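Local coordinates for epsin 1 (Danio rerio, PDB 5LP0), which probably binds membranes enriched in phosphatidylinositol 4,5-bisphosphate, changes their curvature, promotes clathrin-coated invaginations and regulates receptor-mediated endocytosis, at residues Gln83-Ile88 against Thr120-Glu125; Ala15-Pro20 against Val62-Thr67. All blocks are in the same frame, centred on the assembly; numbering follows the deposited sequence.

Interaction 1: Gln83-Ile88 against Thr120-Glu125; sequences QCRENI and TLLKDE
The backbone oxygen L122 O is met by the aliphatic part of R85, whose CD lies 3.4 Å and CG 3.6 Å from it. The bend of the arginine chain at chi3 (-73°) puts the methylenes against the oxygen, while L122 O lies at the guanidinium edge, near its plane, without a hydrogen bond to it. Over one face of the group, offset toward the rim, stands E125: its OE1 is 4.2 Å from R85 NH2. As this oxygen lies well out of the plane, no N-H points at it and the pair is a charge attraction beyond salt-bridge range.

The apolar half of the contact centres on L122, the residue most covered here. With CG anti to its own carbonyl carbon (chi1 -78°), both methyls face the beta carbon of C84 from the same side, CD2 at 3.8 Å and CD1 at 3.9 Å from C84 CB. L122 CD1 also receives the tip of I88, whose CD1 is 3.7 Å away; the same I88 CD1 lies 4.0 Å from L122 CB. The I88 and L122 side chains thus run past each other in opposite directions. The nearest CA atoms are those of R85 and L122, 6.3 Å apart.

On the buried side C84 and L122 both touch I73 of helix 59-75, and C84 also meets W49 of helix 38-51. Beyond L122 the chain turns at D124, whose side chain N-caps helix 125-139 through the amide of R127; L128 of that helix touches R85.

The contact therefore packs the C-terminal end of helix 78-86, and I88 beyond it, against the end of helix 108-122 within the all-helical ENTH domain. Much of the 304 Å² buried is methyl and methylene packing round L122; at the more exposed side R85 and E125 probably add only a modest, non-directional attraction.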
ATOM      1  N   GLN A  83       0.404  11.746   4.222  1.00  8.98           N
ATOM      2  CA  GLN A  83       0.865  10.969   5.362  1.00  8.56           C
ATOM      3  C   GLN A  83       2.072  10.106   4.960  1.00  8.62           C
ATOM      4  O   GLN A  83       3.010   9.917   5.757  1.00  8.82           O
ATOM      5  CB  GLN A  83      -0.254  10.122   5.978  1.00 10.11           C
ATOM      6  CG  GLN A  83       0.247   9.343   7.182  1.00  8.28           C
ATOM      7  CD  GLN A  83      -0.817   8.601   7.947  1.00  9.25           C
ATOM      8  OE1 GLN A  83      -0.747   7.382   8.134  1.00  9.47           O
ATOM      9  NE2 GLN A  83      -1.780   9.323   8.433  1.00 12.92           N
ATOM     10  N   CYS A  84       2.096   9.640   3.719  1.00  7.91           N
ATOM     11  CA  CYS A  84       3.210   8.808   3.274  1.00  9.93           C
ATOM     12  C   CYS A  84       4.511   9.616   3.225  1.00 10.55           C
ATOM     13  O   CYS A  84       5.570   9.132   3.617  1.00 13.40           O
ATOM     14  CB  CYS A  84       2.935   8.215   1.911  1.00  8.79           C
ATOM     15  SG  CYS A  84       1.763   6.879   1.922  1.00 10.01           S
ATOM     16  N   ARG A  85       4.417  10.865   2.789  1.00 13.05           N
ATOM     17  CA  ARG A  85       5.578  11.740   2.726  1.00 12.38           C
ATOM     18  C   ARG A  85       6.055  12.048   4.138  1.00 14.02           C
ATOM     19  O   ARG A  85       7.264  12.107   4.388  1.00 16.52           O
ATOM     20  CB  ARG A  85       5.273  13.041   1.964  1.00 16.91           C
ATOM     21  CG  ARG A  85       5.192  12.876   0.457  1.00 20.14           C
ATOM     22  CD  ARG A  85       5.168  14.234  -0.273  1.00 28.66           C
ATOM     23  NE  ARG A  85       3.889  14.924  -0.115  1.00 37.50           N
ATOM     24  CZ  ARG A  85       2.797  14.640  -0.821  1.00 37.54           C
ATOM     25  NH1 ARG A  85       2.836  13.692  -1.741  1.00 46.79           N
ATOM     26  NH2 ARG A  85       1.657  15.293  -0.615  1.00 38.44           N
ATOM     27  N   GLU A  86       5.105  12.227   5.056  1.00 13.26           N
ATOM     28  CA  GLU A  86       5.429  12.428   6.474  1.00 14.17           C
ATOM     29  C   GLU A  86       6.143  11.213   7.079  1.00 16.51           C
ATOM     30  O   GLU A  86       6.979  11.350   7.971  1.00 20.31           O
ATOM     31  CB  GLU A  86       4.173  12.717   7.310  1.00 24.13           C
ATOM     32  CG  GLU A  86       3.640  14.121   7.216  1.00 29.88           C
ATOM     33  CD  GLU A  86       2.383  14.306   8.060  1.00 39.29           C
ATOM     34  OE1 GLU A  86       1.972  13.357   8.768  1.00 41.22           O
ATOM     35  OE2 GLU A  86       1.801  15.404   8.012  1.00 38.96           O
ATOM     36  N   ASN A  87       5.770  10.026   6.615  1.00 10.43           N
ATOM     37  CA  ASN A  87       6.326   8.785   7.135  1.00  8.70           C
ATOM     38  C   ASN A  87       7.233   8.110   6.130  1.00  7.36           C
ATOM     39  O   ASN A  87       7.255   6.884   6.034  1.00  8.10           O
ATOM     40  CB  ASN A  87       5.215   7.831   7.546  1.00  9.37           C
ATOM     41  CG  ASN A  87       4.479   8.300   8.767  1.00 16.13           C
ATOM     42  OD1 ASN A  87       3.501   9.024   8.655  1.00 23.93           O
ATOM     43  ND2 ASN A  87       4.950   7.895   9.954  1.00 15.95           N
ATOM     44  N   ILE A  88       8.012   8.910   5.403  1.00  9.18           N
ATOM     45  CA  ILE A  88       8.778   8.390   4.273  1.00  9.65           C
ATOM     46  C   ILE A  88       9.826   7.351   4.693  1.00  6.25           C
ATOM     47  O   ILE A  88      10.139   6.453   3.909  1.00  7.72           O
ATOM     48  CB  ILE A  88       9.424   9.513   3.450  1.00 10.27           C
ATOM     49  CG1 ILE A  88       9.959   8.967   2.135  1.00 15.47           C
ATOM     50  CG2 ILE A  88      10.545  10.201   4.209  1.00 12.96           C
ATOM     51  CD1 ILE A  88       8.865   8.446   1.236  1.00 16.54           C
ATOM     52  N   THR A 120      10.772   7.260  -5.104  1.00 10.54           N
ATOM     53  CA  THR A 120      10.961   8.309  -6.127  1.00 11.28           C
ATOM     54  C   THR A 120       9.638   8.993  -6.493  1.00  9.18           C
ATOM     55  O   THR A 120       9.594  10.217  -6.682  1.00 12.28           O
ATOM     56  CB  THR A 120      11.688   7.829  -7.405  1.00 15.66           C
ATOM     57  OG1 THR A 120      10.853   6.948  -8.143  1.00 16.23           O
ATOM     58  CG2 THR A 120      12.988   7.138  -7.071  1.00 16.78           C
ATOM     59  N   LEU A 121       8.561   8.217  -6.562  1.00 10.06           N
ATOM     60  CA  LEU A 121       7.243   8.797  -6.797  1.00 11.08           C
ATOM     61  C   LEU A 121       6.853   9.786  -5.694  1.00 10.37           C
ATOM     62  O   LEU A 121       6.431  10.908  -5.977  1.00 13.37           O
ATOM     63  CB  LEU A 121       6.199   7.703  -6.864  1.00  9.55           C
ATOM     64  CG  LEU A 121       4.759   8.212  -6.880  1.00 10.34           C
ATOM     65  CD1 LEU A 121       4.499   9.121  -8.083  1.00 13.01           C
ATOM     66  CD2 LEU A 121       3.873   7.013  -6.883  1.00 12.00           C
ATOM     67  N   LEU A 122       6.966   9.363  -4.436  1.00 10.31           N
ATOM     68  CA  LEU A 122       6.536  10.190  -3.309  1.00  9.57           C
ATOM     69  C   LEU A 122       7.319  11.503  -3.199  1.00 12.55           C
ATOM     70  O   LEU A 122       6.785  12.512  -2.740  1.00 15.84           O
ATOM     71  CB  LEU A 122       6.628   9.409  -1.993  1.00 10.25           C
ATOM     72  CG  LEU A 122       5.480   8.430  -1.764  1.00 10.27           C
ATOM     73  CD1 LEU A 122       5.802   7.464  -0.650  1.00 10.82           C
ATOM     74  CD2 LEU A 122       4.204   9.218  -1.473  1.00 11.28           C
ATOM     75  N   LYS A 123       8.570  11.493  -3.647  1.00 12.37           N
ATOM     76  CA  LYS A 123       9.404  12.684  -3.549  1.00 18.23           C
ATOM     77  C   LYS A 123       9.132  13.715  -4.655  1.00 21.63           C
ATOM     78  O   LYS A 123       9.699  14.806  -4.623  1.00 29.73           O
ATOM     79  CB  LYS A 123      10.889  12.291  -3.515  1.00 21.46           C
ATOM     80  CG  LYS A 123      11.305  11.558  -2.226  1.00 29.82           C
ATOM     81  CD  LYS A 123      12.780  11.164  -2.237  1.00 34.23           C
ATOM     82  CE  LYS A 123      13.216  10.505  -0.933  1.00 40.38           C
ATOM     83  NZ  LYS A 123      14.626   9.998  -1.024  1.00 39.94           N
ATOM     84  N   ASP A 124       8.253  13.394  -5.603  1.00 18.32           N
ATOM     85  CA  ASP A 124       8.029  14.255  -6.766  1.00 16.84           C
ATOM     86  C   ASP A 124       6.554  14.646  -6.921  1.00 18.35           C
ATOM     87  O   ASP A 124       5.746  13.866  -7.428  1.00 15.70           O
ATOM     88  CB  ASP A 124       8.506  13.540  -8.031  1.00 15.72           C
ATOM     89  CG  ASP A 124       8.651  14.476  -9.194  1.00 19.96           C
ATOM     90  OD1 ASP A 124       7.746  15.303  -9.394  1.00 20.76           O
ATOM     91  OD2 ASP A 124       9.671  14.385  -9.906  1.00 25.48           O
ATOM     92  N   GLU A 125       6.208  15.861  -6.502  1.00 17.82           N
ATOM     93  CA  GLU A 125       4.808  16.278  -6.460  1.00 19.00           C
ATOM     94  C   GLU A 125       4.191  16.448  -7.850  1.00 18.23           C
ATOM     95  O   GLU A 125       2.992  16.191  -8.041  1.00 22.20           O
ATOM     96  CB  GLU A 125       4.647  17.519  -5.571  1.00 23.74           C
ATOM     97  CG  GLU A 125       5.277  17.306  -4.191  1.00 34.11           C
ATOM     98  CD  GLU A 125       4.582  18.060  -3.067  1.00 46.99           C
ATOM     99  OE1 GLU A 125       3.348  18.240  -3.124  1.00 53.97           O
ATOM    100  OE2 GLU A 125       5.278  18.464  -2.111  1.00 49.30           O
TER

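Interaction 2: Ala15-Pro20 against Val62-Thr67; sequences ATSNDP and VYKAMT
A15, the last residue of helix 8-15, turns its carbonyl to K64: A15 O is 3.5 Å from K64 CE and, although buried, has no polar partner in the model. Next, T16 leaves the helical conformation and uses its two branches differently. Its methyl faces helix 59-75, with T16 CG2 3.6 Å from A65 CA and 4.0 Å from A65 CB. Its hydroxyl, in the crowded position between backbone N and carbonyl carbon, is hydrogen-bonded to V12 O and R51 NH1.

S17 meets the K64 ammonium twice. S17 O accepts from K64 NZ at 2.9 Å, the nitrogen standing 49° out of the carbonyl plane, so no lone pair is aimed at it; S17 OG adds a weak bond to K64 NZ at 3.2 Å. The same OG accepts from D19 N at 3.1 Å, an ST turn that curls the chain round the lysine. N18, on the bend, is a probable phosphoinositide ligand, as is R51. D19 then supplies the shortest bond, D19 O to K64 NZ at 2.8 Å, tilted only 17° from the carbonyl plane. The bend of the lysine chain at chi3 (74°) brings NZ among S17 O, S17 OG and D19 O; W21 O, just past the segment, is a fourth acceptor. Three ammonium protons for four acceptors fit the weakness of the S17 OG bond. D19 OD2 lies 5.4 Å from K64 NZ, so the buried charge is probably met mainly by carbonyl oxygens, with the carboxylate perhaps adding longer-range stabilisation.

The loop is thus held against one side of helix 59-75, beside the probable lipid site. A15 packs onto L27 and I31 of helix 25-34, while farther round helix 59-75 M66 touches V111 and A115 of helix 108-122.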
ATOM      1  N   ALA A  15      -6.454  -7.342   1.254  1.00 10.52           N
ATOM      2  CA  ALA A  15      -5.706  -6.817   0.130  1.00 10.22           C
ATOM      3  C   ALA A  15      -4.211  -7.085   0.261  1.00 11.16           C
ATOM      4  O   ALA A  15      -3.482  -7.012  -0.720  1.00 12.21           O
ATOM      5  CB  ALA A  15      -5.954  -5.305  -0.023  1.00 12.26           C
ATOM      6  N   THR A  16      -3.739  -7.276   1.483  1.00  9.61           N
ATOM      7  CA  THR A  16      -2.309  -7.441   1.719  1.00 10.09           C
ATOM      8  C   THR A  16      -1.905  -8.813   2.279  1.00  9.65           C
ATOM      9  O   THR A  16      -0.840  -8.971   2.896  1.00  9.88           O
ATOM     10  CB  THR A  16      -1.821  -6.324   2.643  1.00  7.36           C
ATOM     11  OG1 THR A  16      -2.515  -6.382   3.904  1.00  9.61           O
ATOM     12  CG2 THR A  16      -2.037  -4.942   1.993  1.00 10.85           C
ATOM     13  N   SER A  17      -2.737  -9.814   2.047  1.00 12.71           N
ATOM     14  CA  SER A  17      -2.483 -11.154   2.564  1.00 13.72           C
ATOM     15  C   SER A  17      -1.278 -11.828   1.905  1.00 10.08           C
ATOM     16  O   SER A  17      -0.730 -11.348   0.904  1.00 10.43           O
ATOM     17  CB  SER A  17      -3.707 -12.040   2.309  1.00 15.36           C
ATOM     18  OG  SER A  17      -3.709 -12.446   0.952  1.00 17.00           O
ATOM     19  N   ASN A  18      -0.882 -12.965   2.448  1.00 12.61           N
ATOM     20  CA  ASN A  18       0.208 -13.721   1.846  1.00 11.44           C
ATOM     21  C   ASN A  18      -0.187 -14.507   0.585  1.00 11.20           C
ATOM     22  O   ASN A  18       0.674 -15.141  -0.016  1.00 15.15           O
ATOM     23  CB  ASN A  18       0.825 -14.678   2.872  1.00 11.55           C
ATOM     24  CG  ASN A  18       1.786 -13.987   3.831  1.00 10.73           C
ATOM     25  OD1 ASN A  18       2.516 -13.061   3.462  1.00 12.34           O
ATOM     26  ND2 ASN A  18       1.799 -14.450   5.077  1.00 11.62           N
ATOM     27  N   ASP A  19      -1.458 -14.462   0.191  1.00 13.84           N
ATOM     28  CA  ASP A  19      -1.910 -15.152  -1.027  1.00 16.87           C
ATOM     29  C   ASP A  19      -1.143 -14.636  -2.247  1.00 12.90           C
ATOM     30  O   ASP A  19      -0.959 -13.420  -2.382  1.00 13.85           O
ATOM     31  CB  ASP A  19      -3.410 -14.925  -1.265  1.00 19.45           C
ATOM     32  CG  ASP A  19      -4.272 -15.578  -0.217  1.00 26.18           C
ATOM     33  OD1 ASP A  19      -3.828 -16.600   0.331  1.00 27.73           O
ATOM     34  OD2 ASP A  19      -5.391 -15.077   0.049  1.00 24.64           O
ATOM     35  N   PRO A  20      -0.698 -15.547  -3.134  1.00 15.71           N
ATOM     36  CA  PRO A  20       0.049 -15.149  -4.341  1.00 20.12           C
ATOM     37  C   PRO A  20      -0.803 -14.635  -5.492  1.00 24.16           C
ATOM     38  O   PRO A  20      -0.425 -14.775  -6.656  1.00 40.66           O
ATOM     39  CB  PRO A  20       0.752 -16.445  -4.755  1.00 21.52           C
ATOM     40  CG  PRO A  20      -0.134 -17.521  -4.246  1.00 28.65           C
ATOM     41  CD  PRO A  20      -0.767 -17.011  -2.985  1.00 23.73           C
ATOM     42  N   VAL A  62       4.409  -7.146   2.883  1.00  6.08           N
ATOM     43  CA  VAL A  62       5.107  -5.880   2.661  1.00  6.88           C
ATOM     44  C   VAL A  62       4.980  -5.498   1.189  1.00  7.41           C
ATOM     45  O   VAL A  62       4.649  -4.359   0.837  1.00  6.09           O
ATOM     46  CB  VAL A  62       6.624  -6.012   3.018  1.00  7.12           C
ATOM     47  CG1 VAL A  62       7.350  -4.673   2.810  1.00  5.79           C
ATOM     48  CG2 VAL A  62       6.827  -6.500   4.447  1.00  7.40           C
ATOM     49  N   TYR A  63       5.216  -6.461   0.306  1.00  6.00           N
ATOM     50  CA  TYR A  63       5.119  -6.215  -1.131  1.00  4.51           C
ATOM     51  C   TYR A  63       3.709  -5.744  -1.524  1.00  6.98           C
ATOM     52  O   TYR A  63       3.547  -4.702  -2.174  1.00  6.09           O
ATOM     53  CB  TYR A  63       5.491  -7.500  -1.864  1.00  7.76           C
ATOM     54  CG  TYR A  63       5.578  -7.363  -3.360  1.00  8.82           C
ATOM     55  CD1 TYR A  63       6.676  -6.768  -3.961  1.00  8.15           C
ATOM     56  CD2 TYR A  63       4.558  -7.840  -4.176  1.00 11.63           C
ATOM     57  CE1 TYR A  63       6.765  -6.657  -5.334  1.00 10.93           C
ATOM     58  CE2 TYR A  63       4.637  -7.726  -5.542  1.00 18.85           C
ATOM     59  CZ  TYR A  63       5.742  -7.132  -6.116  1.00 14.61           C
ATOM     60  OH  TYR A  63       5.816  -7.032  -7.489  1.00 19.86           O
ATOM     61  N   LYS A  64       2.683  -6.486  -1.094  1.00  5.89           N
ATOM     62  CA  LYS A  64       1.296  -6.143  -1.428  1.00  7.26           C
ATOM     63  C   LYS A  64       0.819  -4.844  -0.746  1.00  6.00           C
ATOM     64  O   LYS A  64       0.035  -4.083  -1.327  1.00  7.81           O
ATOM     65  CB  LYS A  64       0.367  -7.324  -1.132  1.00  8.03           C
ATOM     66  CG  LYS A  64       0.594  -8.486  -2.107  1.00  8.65           C
ATOM     67  CD  LYS A  64      -0.090  -9.803  -1.721  1.00 11.91           C
ATOM     68  CE  LYS A  64      -1.589  -9.728  -1.960  1.00 14.63           C
ATOM     69  NZ  LYS A  64      -2.234 -11.013  -1.557  1.00 14.74           N
ATOM     70  N   ALA A  65       1.308  -4.574   0.454  1.00  5.84           N
ATOM     71  CA  ALA A  65       1.005  -3.300   1.111  1.00  5.45           C
ATOM     72  C   ALA A  65       1.586  -2.151   0.314  1.00  6.25           C
ATOM     73  O   ALA A  65       0.969  -1.075   0.264  1.00  6.36           O
ATOM     74  CB  ALA A  65       1.512  -3.280   2.552  1.00  6.65           C
ATOM     75  N   MET A  66       2.704  -2.359  -0.386  1.00  5.65           N
ATOM     76  CA  MET A  66       3.271  -1.254  -1.174  1.00  5.70           C
ATOM     77  C   MET A  66       2.426  -1.079  -2.438  1.00  7.41           C
ATOM     78  O   MET A  66       2.179   0.054  -2.866  1.00  8.30           O
ATOM     79  CB  MET A  66       4.732  -1.482  -1.562  1.00  6.73           C
ATOM     80  CG  MET A  66       5.708  -1.189  -0.442  1.00  5.72           C
ATOM     81  SD  MET A  66       7.422  -1.163  -0.997  1.00  9.10           S
ATOM     82  CE  MET A  66       7.620  -2.929  -1.203  1.00  7.89           C
ATOM     83  N   THR A  67       1.946  -2.174  -3.024  1.00  6.34           N
ATOM     84  CA  THR A  67       1.042  -2.075  -4.168  1.00  6.95           C
ATOM     85  C   THR A  67      -0.224  -1.331  -3.764  1.00  7.78           C
ATOM     86  O   THR A  67      -0.670  -0.423  -4.458  1.00  7.82           O
ATOM     87  CB  THR A  67       0.712  -3.438  -4.691  1.00  7.07           C
ATOM     88  OG1 THR A  67       1.934  -4.042  -5.130  1.00 11.65           O
ATOM     89  CG2 THR A  67      -0.270  -3.347  -5.862  1.00  9.62           C
TER

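Overall arrangement
From the N terminus, helix 8-15 runs into the loop of interaction 2, which meets helix 59-75 after an excursion through helices 25-34 and 38-51; 41 residues separate its segments. Only after this closure does interaction 1 open, at the end of helix 78-86, and it closes 31 residues later at the end of helix 108-122. The two are therefore in series, neither nested nor crossed. The centres of interaction 1 and interaction 2 are about 20 Å apart, on opposite sides of the chain's centre. Helix 59-75 relates them: it supplies one segment of interaction 2, and its far end lies against both segments of interaction 1.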